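Local coordinates for protein trichothecene 3-O-acetyltransferase (Fusarium sporotrichioides, PDB 2ZBA) that transfers an acetyl group from acetyl-CoA to the 3-hydroxyl of trichothecenes, a step in the biosynthesis of mycotoxins such as T-2 toxin, at residues L55-Q60 against S181-N186; I85-T90 against N140-V145; F276-T281 against S381-S386; Y421-K426 against E430-I435. All blocks are in the same frame, centred on the assembly; numbering follows the deposited sequence.

Contact 1 of 4, residues L55-Q60 against S181-N186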
# COMPACT_ATOMS: atom_id res chain seq x y z
N LEU A 55 -5.72 -22.29 0.03
CA LEU A 55 -4.26 -22.17 0.06
C LEU A 55 -3.57 -23.29 -0.74
O LEU A 55 -2.63 -23.03 -1.49
CB LEU A 55 -3.72 -22.12 1.50
CG LEU A 55 -3.81 -20.77 2.21
CD1 LEU A 55 -3.20 -20.85 3.60
CD2 LEU A 55 -3.17 -19.65 1.40
N LYS A 56 -4.05 -24.52 -0.59
CA LYS A 56 -3.51 -25.66 -1.35
C LYS A 56 -3.81 -25.54 -2.84
O LYS A 56 -2.93 -25.77 -3.68
CB LYS A 56 -4.06 -26.99 -0.82
CG LYS A 56 -3.55 -27.37 0.57
N ARG A 57 -5.06 -25.18 -3.15
CA ARG A 57 -5.55 -25.04 -4.52
C ARG A 57 -4.79 -23.97 -5.30
O ARG A 57 -4.43 -24.19 -6.47
CB ARG A 57 -7.06 -24.73 -4.51
CG ARG A 57 -7.80 -25.15 -5.79
CD ARG A 57 -9.31 -25.36 -5.57
NE ARG A 57 -9.58 -26.55 -4.76
CZ ARG A 57 -10.25 -26.57 -3.60
NH1 ARG A 57 -10.76 -25.46 -3.07
NH2 ARG A 57 -10.40 -27.73 -2.98
N LEU A 58 -4.56 -22.83 -4.66
CA LEU A 58 -3.76 -21.72 -5.21
C LEU A 58 -2.29 -22.13 -5.43
O LEU A 58 -1.75 -21.90 -6.52
CB LEU A 58 -3.84 -20.49 -4.31
CG LEU A 58 -3.27 -19.18 -4.87
CD1 LEU A 58 -4.29 -18.54 -5.81
CD2 LEU A 58 -2.90 -18.24 -3.73
N SER A 59 -1.69 -22.74 -4.42
CA SER A 59 -0.31 -23.28 -4.51
C SER A 59 -0.09 -24.38 -5.54
O SER A 59 1.04 -24.56 -6.00
CB SER A 59 0.17 -23.81 -3.16
OG SER A 59 0.11 -22.80 -2.16
N GLN A 60 -1.14 -25.12 -5.90
CA GLN A 60 -1.04 -26.19 -6.90
C GLN A 60 -0.98 -25.61 -8.30
O GLN A 60 -0.21 -26.08 -9.15
CB GLN A 60 -2.19 -27.19 -6.78
CG GLN A 60 -2.15 -28.06 -5.52
CD GLN A 60 -3.26 -29.13 -5.48
OE1 GLN A 60 -4.38 -28.91 -5.97
N SER A 181 -9.36 -16.11 -3.04
CA SER A 181 -10.79 -16.14 -2.76
C SER A 181 -11.51 -17.07 -3.73
O SER A 181 -12.33 -17.87 -3.29
CB SER A 181 -11.41 -14.74 -2.79
OG SER A 181 -12.69 -14.77 -2.16
N LYS A 182 -11.20 -16.96 -5.02
CA LYS A 182 -11.67 -17.89 -6.06
C LYS A 182 -11.33 -19.34 -5.74
O LYS A 182 -12.20 -20.20 -5.77
CB LYS A 182 -11.11 -17.52 -7.44
CG LYS A 182 -11.77 -16.31 -8.09
CD LYS A 182 -11.21 -16.04 -9.47
CE LYS A 182 -11.62 -17.11 -10.46
NZ LYS A 182 -11.51 -16.62 -11.86
N ALA A 183 -10.05 -19.60 -5.43
CA ALA A 183 -9.55 -20.92 -5.02
C ALA A 183 -10.24 -21.49 -3.79
O ALA A 183 -10.32 -22.71 -3.64
CB ALA A 183 -8.04 -20.86 -4.80
N CYS A 184 -10.71 -20.61 -2.91
CA CYS A 184 -11.38 -20.98 -1.65
C CYS A 184 -12.83 -21.43 -1.87
O CYS A 184 -13.34 -22.26 -1.10
CB CYS A 184 -11.34 -19.82 -0.64
SG CYS A 184 -9.85 -19.69 0.42
N ARG A 185 -13.49 -20.86 -2.88
CA ARG A 185 -14.81 -21.32 -3.35
C ARG A 185 -14.73 -22.25 -4.57
O ARG A 185 -15.72 -22.46 -5.28
CB ARG A 185 -15.79 -20.15 -3.62
CG ARG A 185 -15.14 -18.84 -4.04
CD ARG A 185 -16.13 -17.76 -4.45
NE ARG A 185 -17.08 -17.41 -3.39
CZ ARG A 185 -18.40 -17.64 -3.46
N ASN A 186 -13.54 -22.80 -4.80
CA ASN A 186 -13.33 -23.84 -5.81
C ASN A 186 -13.77 -23.40 -7.21
O ASN A 186 -14.41 -24.16 -7.95
CB ASN A 186 -13.98 -25.16 -5.36
CG ASN A 186 -13.53 -26.37 -6.19
OD1 ASN A 186 -12.44 -26.38 -6.78
ND2 ASN A 186 -14.38 -27.39 -6.22
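A chi1 of -155° carries CG of R57 to the side opposite the backbone N, and a bend at chi3 turns the guanidinium toward A183 O; CG of N186, likewise trans to its N, carries the amide across that group. NH1 of R57 donates to O of A183 at 2.8 Å. The oxygen lies near the guanidinium plane, at its edge, and NH1 meets it almost head-on (C=O...N 173°). A183 O belongs to the last turn of its helix, where R185 has already left helical geometry and the bond from N186 N is weak, so a long, charged donor suits this oxygen and would probably be favoured by the helix dipole. N186 comes over one face of the guanidinium, its OD1 3.5 Å from NE of R57, with the two planes 44° apart. Asparagine tolerates the left-handed backbone found here better than most residues do. Beside the polar part, alanine's small size lets the backbones approach: CB of A183 lies 4.0 Å from CB of R57 and 4.2 Å from CB of L58. Salt bridges tie K182 to E193 and R185 to D397. Helices 44-61 and 170-184 thus pack together, with L55 on L180 and L58 on L179 continuing the seam.

Contact 2 of 4, residues I85-T90 against N140-V145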
# COMPACT_ATOMS: atom_id res chain seq x y z
N ILE A 85 12.29 -18.55 -4.25
CA ILE A 85 12.65 -19.98 -4.27
C ILE A 85 11.70 -20.77 -3.36
O ILE A 85 11.02 -20.15 -2.52
CB ILE A 85 14.13 -20.22 -3.77
CG1 ILE A 85 14.30 -19.74 -2.32
CG2 ILE A 85 15.14 -19.59 -4.74
CD1 ILE A 85 15.56 -20.26 -1.61
N PRO A 86 11.65 -22.12 -3.51
CA PRO A 86 10.81 -22.96 -2.65
C PRO A 86 11.01 -22.79 -1.16
O PRO A 86 12.11 -22.51 -0.68
CB PRO A 86 11.17 -24.40 -3.08
CG PRO A 86 11.58 -24.25 -4.51
CD PRO A 86 12.34 -22.94 -4.53
N TYR A 87 9.92 -22.95 -0.43
CA TYR A 87 9.94 -22.87 1.02
C TYR A 87 9.04 -24.00 1.54
O TYR A 87 9.46 -25.16 1.52
CB TYR A 87 9.51 -21.47 1.43
CG TYR A 87 9.44 -21.18 2.91
CD1 TYR A 87 10.40 -21.66 3.80
CD2 TYR A 87 8.42 -20.38 3.41
CE1 TYR A 87 10.33 -21.36 5.16
CE2 TYR A 87 8.34 -20.08 4.77
CZ TYR A 87 9.28 -20.57 5.63
OH TYR A 87 9.18 -20.23 6.97
N GLU A 88 7.83 -23.68 1.97
CA GLU A 88 6.86 -24.70 2.34
C GLU A 88 5.88 -24.95 1.19
O GLU A 88 5.94 -24.25 0.17
CB GLU A 88 6.15 -24.32 3.64
CG GLU A 88 7.13 -24.10 4.78
CD GLU A 88 6.47 -23.66 6.07
OE1 GLU A 88 5.23 -23.54 6.09
OE2 GLU A 88 7.19 -23.42 7.06
N GLU A 89 5.01 -25.96 1.33
CA GLU A 89 4.05 -26.33 0.26
C GLU A 89 2.94 -25.31 0.09
O GLU A 89 2.39 -25.17 -1.00
CB GLU A 89 3.41 -27.70 0.53
N THR A 90 2.60 -24.61 1.16
CA THR A 90 1.59 -23.56 1.10
C THR A 90 2.13 -22.31 1.80
O THR A 90 3.06 -22.42 2.62
CB THR A 90 0.22 -23.99 1.73
OG1 THR A 90 0.42 -24.46 3.07
CG2 THR A 90 -0.48 -25.08 0.90
N ASN A 140 19.64 -15.17 7.06
CA ASN A 140 19.40 -16.62 7.00
C ASN A 140 18.08 -17.03 7.64
O ASN A 140 17.76 -18.23 7.73
CB ASN A 140 20.58 -17.42 7.55
CG ASN A 140 21.79 -17.34 6.64
OD1 ASN A 140 21.68 -17.55 5.44
ND2 ASN A 140 22.94 -17.03 7.21
N ASP A 141 17.34 -16.01 8.07
CA ASP A 141 15.97 -16.16 8.55
C ASP A 141 15.00 -16.14 7.38
O ASP A 141 15.18 -15.34 6.45
CB ASP A 141 15.63 -15.02 9.51
CG ASP A 141 16.30 -15.18 10.86
OD1 ASP A 141 16.49 -16.34 11.30
OD2 ASP A 141 16.65 -14.15 11.47
N PRO A 142 13.98 -17.02 7.39
CA PRO A 142 13.02 -17.08 6.28
C PRO A 142 12.31 -15.75 6.03
O PRO A 142 12.01 -14.98 6.98
CB PRO A 142 12.02 -18.16 6.73
CG PRO A 142 12.78 -18.99 7.70
CD PRO A 142 13.69 -18.04 8.42
N LYS A 143 12.06 -15.48 4.76
CA LYS A 143 11.35 -14.29 4.32
C LYS A 143 10.26 -14.72 3.33
O LYS A 143 10.42 -14.58 2.12
CB LYS A 143 12.36 -13.34 3.68
CG LYS A 143 11.86 -11.94 3.41
CD LYS A 143 12.95 -11.11 2.70
CE LYS A 143 13.93 -10.48 3.67
NZ LYS A 143 14.94 -9.64 2.92
N PRO A 144 9.14 -15.28 3.85
CA PRO A 144 8.10 -15.79 2.96
C PRO A 144 7.50 -14.69 2.09
O PRO A 144 7.47 -13.53 2.49
CB PRO A 144 7.05 -16.36 3.92
CG PRO A 144 7.77 -16.53 5.24
CD PRO A 144 8.79 -15.44 5.27
N VAL A 145 7.05 -15.08 0.91
CA VAL A 145 6.40 -14.19 -0.06
C VAL A 145 5.03 -13.72 0.49
O VAL A 145 4.66 -12.54 0.39
CB VAL A 145 6.28 -14.92 -1.42
CG1 VAL A 145 5.31 -14.23 -2.40
CG2 VAL A 145 7.65 -15.08 -2.05
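The ring of Y87 meets two prolines, P142 and P144, obliquely, and this small, largely apolar patch makes up the whole contact between two irregular loops. CB of Y87 points toward segment 140-145, and a chi1 of 179° sets CG opposite the backbone N, bringing the ring to the prolines. The tight part lies along the outer half of the ring. CE2 of Y87 meets CG of P144 at 3.6 Å, while CB of P142 sits 3.5 Å from OH and 3.8 Å from CZ of Y87; the hydroxyl oxygen touches only carbons of P142 here. One proline lies beside CE2 and the other beside the phenolic end, so the ring is touched at two places along its length. Within its own loop, E88 lays CG over the centre of one ring face, 4.0 Å above the plane.

The solvent side is looser: P142 is exposed, whereas P144 is buried. Proline suits the second loop because its restricted phi favours the extended course seen here and its ring offers a firm apolar surface. That loop is anchored by other bonds: P144 O accepts from Y29 OH, P142 O from R128 NH2, and the K143 backbone pairs with V69 of strand 68-72. Y87 also touches Q68 of that strand, so the contact joins the loop after strand 81-85, the middle strand of the small antiparallel sheet, to the loop leading into strand 146-153. Because the pairing is mostly apolar and without directional bonds, shape and the exclusion of water, rather than charge, probably govern it.

Contact 3 of 4, residues F276-T281 against S381-S386; sequences FIWQST and SSIMLS. With ZBA (12,13-Epoxytrichothec-9-ene-3,4,8,15-tetrol-4,15-diacetate-8-isovalerate), chain F.
A single methyl group, CD1 of I383, makes every close contact with the helix, meeting I277, W278 and T281 together. The setting is an alpha/beta layer of the BAHD acyltransferase fold: helix 269-285 lies over the mixed sheet that contains strand 383-387, the two short axes 10.5 Å apart and 154° from parallel, hence nearly antiparallel. I383 has CG1 anti to its carbonyl carbon (chi1 -69°) and an extended chi2, which drives CD1 into the helix surface. There it lies 3.6 Å from both CA and CD1 of W278, 4.0 Å from CB of T281 and 4.1 Å from O of I277. It reaches the indole obliquely, near the pyrrole part of the ring. A beta-branched isoleucine, with a slim methyl at the end of its longer arm, suits this spot, since that methyl can enter between successive helical turns. The indole is fixed at its polar end too: NE1 of W278 is bonded to OG1 of T295, which also pairs with O of S381. T281 turns OG1 back to I277 O in a weak bond within the helix.

Strand alternation gives the other two residues a different task. I383 and L385 point to the helix, whereas M384 (selenomethionine in this crystal) and S386 face the ligand side. S386 belongs to the coenzyme A site, where its OG makes a weak hydrogen bond to the cofactor. At this strand, one face packs on the helix and the other meets the toxin. CE of M384 touches the isovalerate carbonyl oxygen O18 of the toxin at 3.3 Å, and CB of S386 lies 3.5 Å from its epoxide oxygen O11.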
# COMPACT_ATOMS: atom_id res chain seq x y z
N PHE A 276 -6.32 18.00 -1.11
CA PHE A 276 -6.89 18.59 0.11
C PHE A 276 -6.01 18.26 1.31
O PHE A 276 -5.82 19.10 2.20
CB PHE A 276 -8.34 18.14 0.31
CG PHE A 276 -8.97 18.68 1.58
CD1 PHE A 276 -9.20 20.05 1.74
CD2 PHE A 276 -9.31 17.81 2.62
CE1 PHE A 276 -9.78 20.56 2.92
CE2 PHE A 276 -9.89 18.30 3.79
CZ PHE A 276 -10.13 19.68 3.93
N ILE A 277 -5.44 17.05 1.32
CA ILE A 277 -4.56 16.67 2.44
C ILE A 277 -3.19 17.38 2.43
O ILE A 277 -2.66 17.72 3.48
CB ILE A 277 -4.36 15.13 2.52
CG1 ILE A 277 -5.68 14.45 2.85
CG2 ILE A 277 -3.27 14.80 3.55
CD1 ILE A 277 -5.76 13.01 2.49
N TRP A 278 -2.62 17.55 1.24
CA TRP A 278 -1.39 18.32 1.11
C TRP A 278 -1.60 19.76 1.56
O TRP A 278 -0.79 20.30 2.30
CB TRP A 278 -0.87 18.27 -0.32
CG TRP A 278 0.59 18.71 -0.49
CD1 TRP A 278 1.50 18.94 0.49
CD2 TRP A 278 1.27 18.90 -1.73
NE1 TRP A 278 2.72 19.30 -0.06
CE2 TRP A 278 2.61 19.27 -1.42
CE3 TRP A 278 0.90 18.79 -3.08
CZ2 TRP A 278 3.57 19.52 -2.40
CZ3 TRP A 278 1.86 19.06 -4.06
CH2 TRP A 278 3.17 19.43 -3.71
N GLN A 279 -2.71 20.36 1.12
CA GLN A 279 -3.04 21.73 1.51
C GLN A 279 -3.25 21.81 3.02
O GLN A 279 -2.68 22.68 3.69
CB GLN A 279 -4.29 22.22 0.79
CG GLN A 279 -4.10 22.51 -0.70
CD GLN A 279 -5.11 23.54 -1.24
OE1 GLN A 279 -5.94 24.05 -0.49
NE2 GLN A 279 -5.02 23.83 -2.53
N SER A 280 -4.04 20.87 3.55
CA SER A 280 -4.42 20.89 4.97
C SER A 280 -3.24 20.62 5.88
O SER A 280 -3.09 21.28 6.91
CB SER A 280 -5.54 19.88 5.23
OG SER A 280 -6.61 20.07 4.32
N THR A 281 -2.42 19.64 5.52
CA THR A 281 -1.21 19.33 6.29
C THR A 281 -0.23 20.49 6.20
O THR A 281 0.35 20.90 7.21
CB THR A 281 -0.53 18.02 5.78
OG1 THR A 281 -1.36 16.88 6.10
CG2 THR A 281 0.80 17.85 6.40
N SER A 381 8.37 17.86 6.43
CA SER A 381 7.68 18.74 5.49
C SER A 381 7.10 18.03 4.28
O SER A 381 6.33 18.61 3.50
CB SER A 381 8.64 19.84 5.04
OG SER A 381 9.80 19.25 4.46
N SER A 382 7.46 16.76 4.09
CA SER A 382 6.97 16.02 2.94
C SER A 382 5.64 15.33 3.22
O SER A 382 5.08 15.44 4.31
CB SER A 382 8.03 15.02 2.44
OG SER A 382 8.14 13.92 3.33
N ILE A 383 5.11 14.65 2.19
CA ILE A 383 4.03 13.69 2.33
C ILE A 383 4.40 12.52 1.43
O ILE A 383 4.87 12.71 0.30
CB ILE A 383 2.65 14.25 1.94
CG1 ILE A 383 2.18 15.30 2.96
CG2 ILE A 383 1.63 13.12 1.86
CD1 ILE A 383 0.95 16.05 2.58
N MSE A 384 4.21 11.31 1.94
CA MSE A 384 4.44 10.10 1.18
C MSE A 384 3.16 9.25 1.21
O MSE A 384 2.88 8.55 2.17
CB MSE A 384 5.65 9.36 1.75
CG MSE A 384 6.81 10.30 2.09
SE MSE A 384 7.79 9.80 3.70
CE MSE A 384 8.64 8.44 3.07
N LEU A 385 2.38 9.35 0.14
CA LEU A 385 1.05 8.76 0.11
C LEU A 385 0.93 7.60 -0.86
O LEU A 385 1.35 7.71 -2.01
CB LEU A 385 0.02 9.82 -0.26
CG LEU A 385 -1.39 9.31 -0.60
CD1 LEU A 385 -2.16 8.89 0.64
CD2 LEU A 385 -2.17 10.35 -1.43
N SER A 386 0.34 6.51 -0.38
CA SER A 386 -0.07 5.41 -1.23
C SER A 386 -1.58 5.14 -1.17
O SER A 386 -2.10 4.64 -0.17
CB SER A 386 0.67 4.13 -0.88
OG SER A 386 0.24 3.08 -1.73
O18 ZBA F . 8.61 5.30 4.20
C44 ZBA F . 9.17 4.24 4.10
C45 ZBA F . 10.64 4.01 4.09
C46 ZBA F . 11.10 2.80 4.81
C48 ZBA F . 10.92 2.60 6.23
C47 ZBA F . 11.82 1.67 4.17
O17 ZBA F . 8.45 3.13 3.97
C31 ZBA F . 7.02 3.17 3.67
C30 ZBA F . 6.78 3.69 2.26
C32 ZBA F . 6.50 1.80 3.98
C39 ZBA F . 6.70 1.37 5.40
C33 ZBA F . 5.90 1.08 3.06
C34 ZBA F . 5.62 1.56 1.68
O10 ZBA F . 4.27 2.15 1.66
C29 ZBA F . 6.63 2.63 1.11
C38 ZBA F . 7.98 1.94 0.84
O12 ZBA F . 9.05 2.92 0.88
C40 ZBA F . 10.19 2.60 0.27
C41 ZBA F . 11.23 3.65 0.46
O13 ZBA F . 10.37 1.64 -0.34
C28 ZBA F . 6.04 3.27 -0.25
C37 ZBA F . 7.07 4.24 -0.90
C35 ZBA F . 4.70 3.93 0.10
C25 ZBA F . 3.84 2.79 0.44
C36 ZBA F . 4.45 5.30 0.47
O11 ZBA F . 4.08 4.83 -0.83
C27 ZBA F . 5.49 2.15 -1.24
C26 ZBA F . 4.03 2.03 -0.85
O16 ZBA F . 3.56 0.71 -0.73
O14 ZBA F . 5.58 2.42 -2.67

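Contact 4 of 4, residues Y421-K426 against E430-I435. With ZBA (12,13-Epoxytrichothec-9-ene-3,4,8,15-tetrol-4,15-diacetate-8-isovalerate), chain F.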
# COMPACT_ATOMS: atom_id res chain seq x y z
N TYR A 421 -1.75 6.51 3.74
CA TYR A 421 -2.44 5.58 2.85
C TYR A 421 -3.87 6.01 2.67
O TYR A 421 -4.44 6.60 3.58
CB TYR A 421 -2.46 4.16 3.44
CG TYR A 421 -1.08 3.57 3.60
CD1 TYR A 421 -0.47 2.90 2.54
CD2 TYR A 421 -0.38 3.69 4.80
CE1 TYR A 421 0.81 2.36 2.68
CE2 TYR A 421 0.91 3.15 4.94
CZ TYR A 421 1.48 2.49 3.88
OH TYR A 421 2.75 1.94 4.00
N PHE A 422 -4.45 5.67 1.52
CA PHE A 422 -5.91 5.58 1.43
C PHE A 422 -6.26 4.10 1.43
O PHE A 422 -5.61 3.32 0.73
CB PHE A 422 -6.50 6.19 0.15
CG PHE A 422 -6.26 7.66 -0.03
CD1 PHE A 422 -6.06 8.52 1.05
CD2 PHE A 422 -6.27 8.21 -1.32
CE1 PHE A 422 -5.85 9.88 0.84
CE2 PHE A 422 -6.04 9.55 -1.52
CZ PHE A 422 -5.85 10.39 -0.44
N MSE A 423 -7.29 3.73 2.19
CA MSE A 423 -7.78 2.36 2.25
C MSE A 423 -8.52 2.04 0.96
O MSE A 423 -8.87 2.96 0.22
CB MSE A 423 -8.72 2.20 3.47
CG MSE A 423 -8.06 2.27 4.87
SE MSE A 423 -6.55 1.01 5.19
CE MSE A 423 -5.09 2.13 4.51
N PRO A 424 -8.76 0.75 0.67
CA PRO A 424 -9.63 0.40 -0.45
C PRO A 424 -11.00 1.05 -0.27
O PRO A 424 -11.54 1.07 0.84
CB PRO A 424 -9.75 -1.12 -0.34
CG PRO A 424 -8.52 -1.55 0.34
CD PRO A 424 -8.21 -0.46 1.32
N LYS A 425 -11.55 1.58 -1.36
CA LYS A 425 -12.73 2.43 -1.30
C LYS A 425 -13.94 1.58 -1.00
O LYS A 425 -14.22 0.58 -1.70
CB LYS A 425 -12.87 3.21 -2.62
CG LYS A 425 -14.15 4.00 -2.83
CD LYS A 425 -14.18 4.50 -4.27
CE LYS A 425 -15.59 4.61 -4.83
NZ LYS A 425 -15.51 4.66 -6.34
N LYS A 426 -14.66 1.96 0.05
CA LYS A 426 -15.82 1.17 0.51
C LYS A 426 -16.84 1.15 -0.62
O LYS A 426 -16.93 2.12 -1.38
CB LYS A 426 -16.43 1.76 1.80
CG LYS A 426 -17.29 0.80 2.59
CD LYS A 426 -17.46 1.30 4.03
CE LYS A 426 -18.39 0.40 4.82
NZ LYS A 426 -18.95 1.17 5.96
N GLU A 430 -17.18 5.64 0.41
CA GLU A 430 -16.46 6.25 1.52
C GLU A 430 -14.97 5.98 1.36
O GLU A 430 -14.58 4.87 0.97
CB GLU A 430 -16.95 5.71 2.87
CG GLU A 430 -16.18 6.25 4.08
CD GLU A 430 -16.32 5.37 5.33
OE1 GLU A 430 -16.00 4.15 5.28
OE2 GLU A 430 -16.76 5.90 6.37
N PHE A 431 -14.18 7.00 1.66
CA PHE A 431 -12.73 6.92 1.68
C PHE A 431 -12.29 6.98 3.11
O PHE A 431 -12.91 7.65 3.93
CB PHE A 431 -12.08 8.11 0.95
CG PHE A 431 -11.74 7.85 -0.48
CD1 PHE A 431 -12.71 7.45 -1.38
CD2 PHE A 431 -10.43 8.04 -0.94
CE1 PHE A 431 -12.40 7.22 -2.71
CE2 PHE A 431 -10.10 7.82 -2.27
CZ PHE A 431 -11.09 7.41 -3.16
N THR A 432 -11.21 6.28 3.41
CA THR A 432 -10.54 6.45 4.70
C THR A 432 -9.06 6.61 4.43
O THR A 432 -8.49 5.90 3.61
CB THR A 432 -10.81 5.25 5.63
OG1 THR A 432 -12.20 5.24 5.96
CG2 THR A 432 -9.99 5.33 6.91
N ALA A 433 -8.45 7.58 5.10
CA ALA A 433 -7.03 7.84 5.00
C ALA A 433 -6.37 7.43 6.30
O ALA A 433 -6.81 7.83 7.39
CB ALA A 433 -6.76 9.32 4.72
N SER A 434 -5.32 6.64 6.19
CA SER A 434 -4.49 6.33 7.36
C SER A 434 -3.33 7.33 7.31
O SER A 434 -2.61 7.42 6.31
CB SER A 434 -4.03 4.88 7.32
OG SER A 434 -3.49 4.51 8.58
N ILE A 435 -3.21 8.12 8.37
CA ILE A 435 -2.33 9.28 8.38
C ILE A 435 -1.39 9.19 9.58
O ILE A 435 -1.82 8.91 10.71
CB ILE A 435 -3.15 10.64 8.37
CG1 ILE A 435 -3.95 10.81 7.05
CG2 ILE A 435 -2.25 11.88 8.71
CD1 ILE A 435 -4.78 12.15 6.93
O18 ZBA F . 8.61 5.30 4.20
C44 ZBA F . 9.17 4.24 4.10
C45 ZBA F . 10.64 4.01 4.09
C46 ZBA F . 11.10 2.80 4.81
C48 ZBA F . 10.92 2.60 6.23
C47 ZBA F . 11.82 1.67 4.17
O17 ZBA F . 8.45 3.13 3.97
C31 ZBA F . 7.02 3.17 3.67
C30 ZBA F . 6.78 3.69 2.26
C32 ZBA F . 6.50 1.80 3.98
C39 ZBA F . 6.70 1.37 5.40
C33 ZBA F . 5.90 1.08 3.06
C34 ZBA F . 5.62 1.56 1.68
O10 ZBA F . 4.27 2.15 1.66
C29 ZBA F . 6.63 2.63 1.11
C38 ZBA F . 7.98 1.94 0.84
O12 ZBA F . 9.05 2.92 0.88
C40 ZBA F . 10.19 2.60 0.27
C41 ZBA F . 11.23 3.65 0.46
O13 ZBA F . 10.37 1.64 -0.34
C28 ZBA F . 6.04 3.27 -0.25
C37 ZBA F . 7.07 4.24 -0.90
C35 ZBA F . 4.70 3.93 0.10
C25 ZBA F . 3.84 2.79 0.44
C36 ZBA F . 4.45 5.30 0.47
O11 ZBA F . 4.08 4.83 -0.83
C27 ZBA F . 5.49 2.15 -1.24
C26 ZBA F . 4.03 2.03 -0.85
O16 ZBA F . 3.56 0.71 -0.73
O14 ZBA F . 5.58 2.42 -2.67
O HOH W 1 -10.22 5.18 0.93
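F422 and A433 form the non-hydrogen-bonded pair of a beta hairpin, strands 419-422 and 431-438, beside the hydrogen-bonded pair of Y421 with S434. Along F422, CB lies 4.0 Å from O of T432. With CG anti to the carbonyl carbon (chi1 -62°), the ring sets CD1 and CE1 along the methyl of A433, CD1 at 3.8 Å from its CB, a side chain small enough to fit at the ring's edge. CD2 meets CE2 of F431 at 4.0 Å: F431 turns its edge to the face of F422 in an offset edge-to-face pair, planes at 70°. Further out, CE1 packs on I277 of helix 269-285 and CZ on L385.

Past F422 the regular pairing gives way and the register skips P424. M423 N still bonds straight to O of T432, but water 1 bridges the return, giving to M423 O and accepting from T432 N. K426 N then closes on O of E430, while the aliphatic CD of K425 rests 3.6 Å from CE1 of F431. On the other face, Y421 projects into the toxin pocket, a long flat side chain that ends in a polar group: its OH donates to the ring ether O10 of the toxin at 2.8 Å.

Along the chain, both segments of contact 2 fall between those of contact 1; contact 3 comes next and contact 4 last. The first two belong to the N-terminal part of the protein, their centres 19 Å apart; they touch where S59 of helix 44-61 meets E89 and T90 of the loop leading to strand 92-97. Contacts 3 and 4, 14 Å apart between centres, share one mixed sheet, strands 383-387 and 419-422 being neighbours in it, with a probable hydrogen bond from F422 N to S386 O. Contacts 1 and 3 are 39 Å apart between centres, on opposite sides of the chain's centre. The first two thus lie away from the ligand sites, while the latter two border the toxin and cofactor sites.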